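PDB 6L0A: dihydroorotase from Saccharomyces cerevisiae S288C, which catalyses the reversible, zinc-dependent interconversion of N-carbamoyl-L-aspartate and (S)-dihydroorotate, the third step of de novo pyrimidine biosynthesis. Local coordinates for residues I40-Q45 against S73-K78; R53-K58 against Q91-G96. One frame throughout, in Å; residues are numbered along the deposited sequence.

Contact 1 (I40-Q45 against S73-K78). With LMR ((2S)-2-hydroxybutanedioic acid), chain M.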
# COMPACT_ATOMS: atom_id res chain seq x y z
N ILE C 40 -26.78 7.71 3.95
CA ILE C 40 -26.06 8.50 2.95
C ILE C 40 -25.02 9.37 3.63
O ILE C 40 -25.35 10.22 4.47
CB ILE C 40 -27.03 9.36 2.13
CG1 ILE C 40 -28.06 8.47 1.43
CG2 ILE C 40 -26.29 10.25 1.14
CD1 ILE C 40 -27.45 7.56 0.33
N MET C 41 -23.76 9.22 3.22
CA MET C 41 -22.70 9.96 3.88
C MET C 41 -22.62 11.40 3.37
O MET C 41 -23.06 11.70 2.26
CB MET C 41 -21.38 9.22 3.69
CG MET C 41 -21.29 7.93 4.53
SD MET C 41 -21.42 8.27 6.28
CE MET C 41 -21.77 6.68 7.04
N PRO C 42 -22.03 12.31 4.16
CA PRO C 42 -22.18 13.75 3.86
C PRO C 42 -20.93 14.47 3.36
O PRO C 42 -20.89 15.71 3.38
CB PRO C 42 -22.60 14.31 5.22
CG PRO C 42 -21.74 13.53 6.17
CD PRO C 42 -21.64 12.11 5.57
N ASN C 43 -19.89 13.75 2.96
CA ASN C 43 -18.62 14.39 2.62
C ASN C 43 -18.65 14.87 1.16
O ASN C 43 -17.83 14.51 0.32
CB ASN C 43 -17.45 13.45 2.91
CG ASN C 43 -17.50 12.19 2.08
OD1 ASN C 43 -18.57 11.75 1.65
ND2 ASN C 43 -16.32 11.59 1.84
N LEU C 44 -19.64 15.73 0.89
CA LEU C 44 -19.70 16.45 -0.37
C LEU C 44 -18.76 17.66 -0.34
O LEU C 44 -18.10 17.95 0.67
CB LEU C 44 -21.14 16.89 -0.65
CG LEU C 44 -22.24 15.82 -0.57
CD1 LEU C 44 -23.58 16.37 -1.04
CD2 LEU C 44 -21.86 14.62 -1.39
N GLN C 45 -18.71 18.36 -1.47
CA GLN C 45 -18.03 19.65 -1.59
C GLN C 45 -19.08 20.71 -1.92
O GLN C 45 -19.62 20.70 -3.04
CB GLN C 45 -16.96 19.61 -2.68
CG GLN C 45 -15.77 18.71 -2.40
CD GLN C 45 -14.65 18.93 -3.40
OE1 GLN C 45 -14.64 19.91 -4.15
NE2 GLN C 45 -13.69 18.00 -3.43
N SER C 73 -27.40 12.28 6.81
CA SER C 73 -26.48 12.67 7.87
C SER C 73 -25.94 14.08 7.63
O SER C 73 -25.93 14.60 6.51
CB SER C 73 -25.29 11.71 7.99
OG SER C 73 -24.57 11.69 6.75
N PHE C 74 -25.49 14.68 8.73
CA PHE C 74 -24.63 15.86 8.70
C PHE C 74 -23.17 15.45 8.81
O PHE C 74 -22.82 14.41 9.38
CB PHE C 74 -24.96 16.80 9.87
CG PHE C 74 -26.14 17.72 9.64
CD1 PHE C 74 -26.53 18.08 8.35
CD2 PHE C 74 -26.83 18.24 10.72
CE1 PHE C 74 -27.60 18.95 8.15
CE2 PHE C 74 -27.90 19.10 10.54
CZ PHE C 74 -28.30 19.46 9.26
N TYR C 75 -22.30 16.30 8.28
CA TYR C 75 -20.86 16.19 8.42
C TYR C 75 -20.42 16.95 9.67
O TYR C 75 -20.84 18.09 9.87
CB TYR C 75 -20.24 16.79 7.16
CG TYR C 75 -18.76 16.79 6.93
CD1 TYR C 75 -17.92 17.68 7.60
CD2 TYR C 75 -18.20 15.97 5.95
CE1 TYR C 75 -16.56 17.72 7.33
CE2 TYR C 75 -16.84 16.01 5.67
CZ TYR C 75 -16.03 16.87 6.37
OH TYR C 75 -14.69 16.91 6.08
N LEU C 76 -19.61 16.32 10.52
CA LEU C 76 -19.21 16.98 11.77
C LEU C 76 -18.20 18.08 11.45
O LEU C 76 -17.03 17.81 11.19
CB LEU C 76 -18.65 15.97 12.76
CG LEU C 76 -18.40 16.51 14.19
CD1 LEU C 76 -19.70 16.92 14.83
CD2 LEU C 76 -17.70 15.48 15.08
N SER C 77 -18.64 19.33 11.48
CA SER C 77 -17.79 20.42 11.03
C SER C 77 -17.78 21.56 12.04
O SER C 77 -18.62 21.62 12.95
CB SER C 77 -18.20 20.96 9.65
OG SER C 77 -19.13 22.02 9.75
N LYS C 78 -16.80 22.44 11.87
CA LYS C 78 -16.70 23.64 12.71
C LYS C 78 -17.98 24.46 12.72
O LYS C 78 -18.26 25.12 13.72
CB LYS C 78 -15.57 24.53 12.17
CG LYS C 78 -14.16 24.02 12.38
CD LYS C 78 -13.19 25.00 11.72
CE LYS C 78 -12.58 24.38 10.50
NZ LYS C 78 -11.93 23.09 10.88
C1 LMR M . -13.90 6.93 3.06
O1A LMR M . -14.91 6.38 3.57
O1B LMR M . -12.87 7.00 3.78
C2 LMR M . -13.88 7.54 1.64
O2 LMR M . -12.98 6.95 0.73
C3 LMR M . -15.19 7.28 0.95
C4 LMR M . -15.17 8.39 -0.07
O4A LMR M . -14.34 8.42 -1.04
O4B LMR M . -16.01 9.27 0.15
O HOH W 1 -26.43 13.02 4.14
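S73 and I40 supply the direct polar link between I40-Q45 and S73-K78: S73 OG donates to I40 O at 2.8 Å. The hydroxyl approaches in the carbonyl plane, with a C=O...OG angle of 146°. A chi1 of 60° sets OG between the backbone N and the carbonyl carbon of S73, on the side facing I40. Water 1 reinforces the link, donating to I40 O at 3.0 Å and accepting from S73 N at 2.9 Å, so a hydroxyl and a water both grip the same carbonyl oxygen.

The apolar contacts follow two residues further along, at P42 and Y75. The P42 ring lies against the second backbone, its CG 3.5 Å from Y75 N and 3.7 Å from Y75 CB, while CD packs closely on S73 OG. An alanine at S73 would probably deprive I40 O of its side-chain donor and open a small gap beside P42 CD. The Y75 ring presents its edge to N43: N43 CB lies in the ring plane, 3.8 Å from CE2. The hydroxyl at the tip of the ring, Y75 OH, is hydrogen-bonded to N107 O.

N43 turns its amide away from Y75 and toward the malate, where ND2 donates to O4B of LMR at 2.9 Å with a nearly straight N-H...O angle of 172°. T106 O is a second acceptor for ND2, and N43 is the centre of an inverse gamma turn whose closing bond, L44 N to P42 O, is weak.

I40 ends strand 37-40, and S73-K78 follows strand 69-71. Carrying a ligand-binding residue on such a loop fits the TIM-barrel amidohydrolases, whose active sites lie at the carboxyl ends of the barrel strands.

Contact 2 (R53-K58 against Q91-G96)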
# COMPACT_ATOMS: atom_id res chain seq x y z
N ARG C 53 -29.65 22.12 2.69
CA ARG C 53 -28.84 21.28 1.82
C ARG C 53 -29.19 19.80 1.99
O ARG C 53 -29.30 19.07 0.99
CB ARG C 53 -27.36 21.51 2.13
CG ARG C 53 -26.36 20.85 1.19
CD ARG C 53 -25.11 21.74 1.08
NE ARG C 53 -23.93 21.05 0.56
CZ ARG C 53 -23.83 20.61 -0.69
NH1 ARG C 53 -24.85 20.77 -1.52
NH2 ARG C 53 -22.74 20.00 -1.10
N VAL C 54 -29.36 19.33 3.23
CA VAL C 54 -29.65 17.92 3.43
C VAL C 54 -31.06 17.58 2.97
O VAL C 54 -31.31 16.46 2.50
CB VAL C 54 -29.41 17.51 4.90
CG1 VAL C 54 -30.55 17.98 5.80
CG2 VAL C 54 -29.23 15.98 5.01
N ILE C 55 -32.00 18.52 3.10
CA ILE C 55 -33.36 18.28 2.62
C ILE C 55 -33.37 18.19 1.10
O ILE C 55 -33.95 17.26 0.52
CB ILE C 55 -34.32 19.37 3.13
CG1 ILE C 55 -34.58 19.19 4.62
CG2 ILE C 55 -35.65 19.32 2.35
CD1 ILE C 55 -35.28 20.38 5.26
N GLU C 56 -32.72 19.15 0.42
CA GLU C 56 -32.72 19.12 -1.04
C GLU C 56 -31.91 17.94 -1.58
O GLU C 56 -32.27 17.37 -2.61
CB GLU C 56 -32.18 20.45 -1.59
CG GLU C 56 -33.13 21.63 -1.38
CD GLU C 56 -34.49 21.44 -2.08
OE1 GLU C 56 -35.52 21.40 -1.37
OE2 GLU C 56 -34.51 21.35 -3.32
N TYR C 57 -30.84 17.54 -0.88
CA TYR C 57 -30.09 16.35 -1.29
C TYR C 57 -30.99 15.12 -1.26
O TYR C 57 -31.05 14.36 -2.23
CB TYR C 57 -28.87 16.15 -0.39
CG TYR C 57 -27.81 15.17 -0.88
CD1 TYR C 57 -27.49 15.06 -2.23
CD2 TYR C 57 -27.09 14.41 0.02
CE1 TYR C 57 -26.49 14.19 -2.66
CE2 TYR C 57 -26.10 13.54 -0.39
CZ TYR C 57 -25.80 13.43 -1.73
OH TYR C 57 -24.81 12.56 -2.10
N LYS C 58 -31.71 14.91 -0.15
CA LYS C 58 -32.61 13.75 -0.08
C LYS C 58 -33.64 13.79 -1.19
O LYS C 58 -33.96 12.74 -1.79
CB LYS C 58 -33.31 13.69 1.29
CG LYS C 58 -34.10 12.39 1.51
CD LYS C 58 -34.72 12.34 2.91
CE LYS C 58 -35.52 11.06 3.11
NZ LYS C 58 -36.11 10.98 4.48
N GLN C 91 -37.13 17.91 12.71
CA GLN C 91 -37.71 17.84 11.38
C GLN C 91 -37.45 16.51 10.68
O GLN C 91 -37.82 16.36 9.51
CB GLN C 91 -37.19 19.00 10.52
CG GLN C 91 -37.64 20.36 11.03
CD GLN C 91 -37.23 21.48 10.10
OE1 GLN C 91 -37.08 21.28 8.89
NE2 GLN C 91 -37.05 22.68 10.65
N HIS C 92 -36.83 15.56 11.37
CA HIS C 92 -36.50 14.24 10.82
C HIS C 92 -35.69 14.38 9.53
O HIS C 92 -35.85 13.61 8.59
CB HIS C 92 -37.76 13.40 10.60
CG HIS C 92 -38.52 13.15 11.86
ND1 HIS C 92 -39.58 13.94 12.26
CD2 HIS C 92 -38.35 12.22 12.83
CE1 HIS C 92 -40.04 13.49 13.42
NE2 HIS C 92 -39.32 12.44 13.78
N ALA C 93 -34.81 15.38 9.50
CA ALA C 93 -34.01 15.63 8.31
C ALA C 93 -32.70 14.86 8.31
O ALA C 93 -32.08 14.71 7.25
CB ALA C 93 -33.71 17.13 8.18
N ILE C 94 -32.26 14.38 9.48
CA ILE C 94 -31.06 13.57 9.60
C ILE C 94 -31.31 12.47 10.63
O ILE C 94 -32.13 12.62 11.54
CB ILE C 94 -29.82 14.39 10.02
CG1 ILE C 94 -30.05 14.99 11.41
CG2 ILE C 94 -29.47 15.46 8.97
CD1 ILE C 94 -28.82 15.59 12.01
N ARG C 95 -30.57 11.37 10.48
CA ARG C 95 -30.53 10.29 11.44
C ARG C 95 -29.21 10.25 12.21
O ARG C 95 -29.12 9.55 13.24
CB ARG C 95 -30.76 8.95 10.72
CG ARG C 95 -30.92 7.70 11.59
CD ARG C 95 -32.25 7.65 12.34
NE ARG C 95 -33.39 7.92 11.49
CZ ARG C 95 -34.41 7.09 11.28
NH1 ARG C 95 -34.45 5.89 11.86
NH2 ARG C 95 -35.39 7.45 10.48
N GLY C 96 -28.20 10.99 11.77
CA GLY C 96 -26.93 10.99 12.48
C GLY C 96 -25.97 12.03 11.94
O GLY C 96 -26.29 12.81 11.04
O HOH W 2 -33.16 15.20 4.83
O HOH W 3 -34.62 12.72 6.29
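A93 O, against which both methyls of V54 rest, accepts a 2.7 Å hydrogen bond from water 2. The same water reaches V54 O across the contact, but weakly, at 3.2 Å; that carbonyl already takes the helical bond from K58 N. One turn further along the helix, the K58 side chain is fully extended, with chi4 at 179°. Its NZ donates to water 3 at 2.9 Å, and the water in turn donates to H92 O at 2.8 Å. Every polar link between R53-K58 and Q91-G96 is therefore carried by water.

Direct contact is mainly apolar and modest in extent, with 186 Å² buried in all. The closest side-chain contacts of V54 are CG1 to A93 CB and CG2 to I94 CG2, both 4.0 Å. The V54 and I94 side chains cross at about a right angle. At the more exposed end, I55 CG1 approaches A93 CB at 4.2 Å, while its CD1 brushes Q91 OE1.

The backbone of Q91-G96 changes direction at H92, whose positive phi of 54° belongs to the Schellman motif ending helix 82-90. Residues on both sides of that turn pack on helix 51-64, where Q91 and A93 also touch L51. R95 then makes backbone hydrogen bonds to M72, just after strand 69-71, and to V133 of strand 133-136, consistent with the segment's far end lying between those strands.

In the fold
The two contacts interlock in sequence, since their segments alternate along the chain, and their centres lie 11 Å apart. They also touch directly: F74 N and G96 O are 3.1 Å apart, a probable hydrogen bond, and F74 CD2 packs on I94 CD1 at 3.6 Å. The first segments touch as well, L44 CB lying 3.5 Å from R53 NH2. Contact 1 is the one at the active site, with the M41 side chain about 4 Å from a zinc ion at nearest atoms and N43 in the malate pocket. Contact 2 lies away from the annotated sites, yet its segment 91-96 runs on toward K98, a ligand of both zinc ions, probably in carboxylated form as in related enzymes.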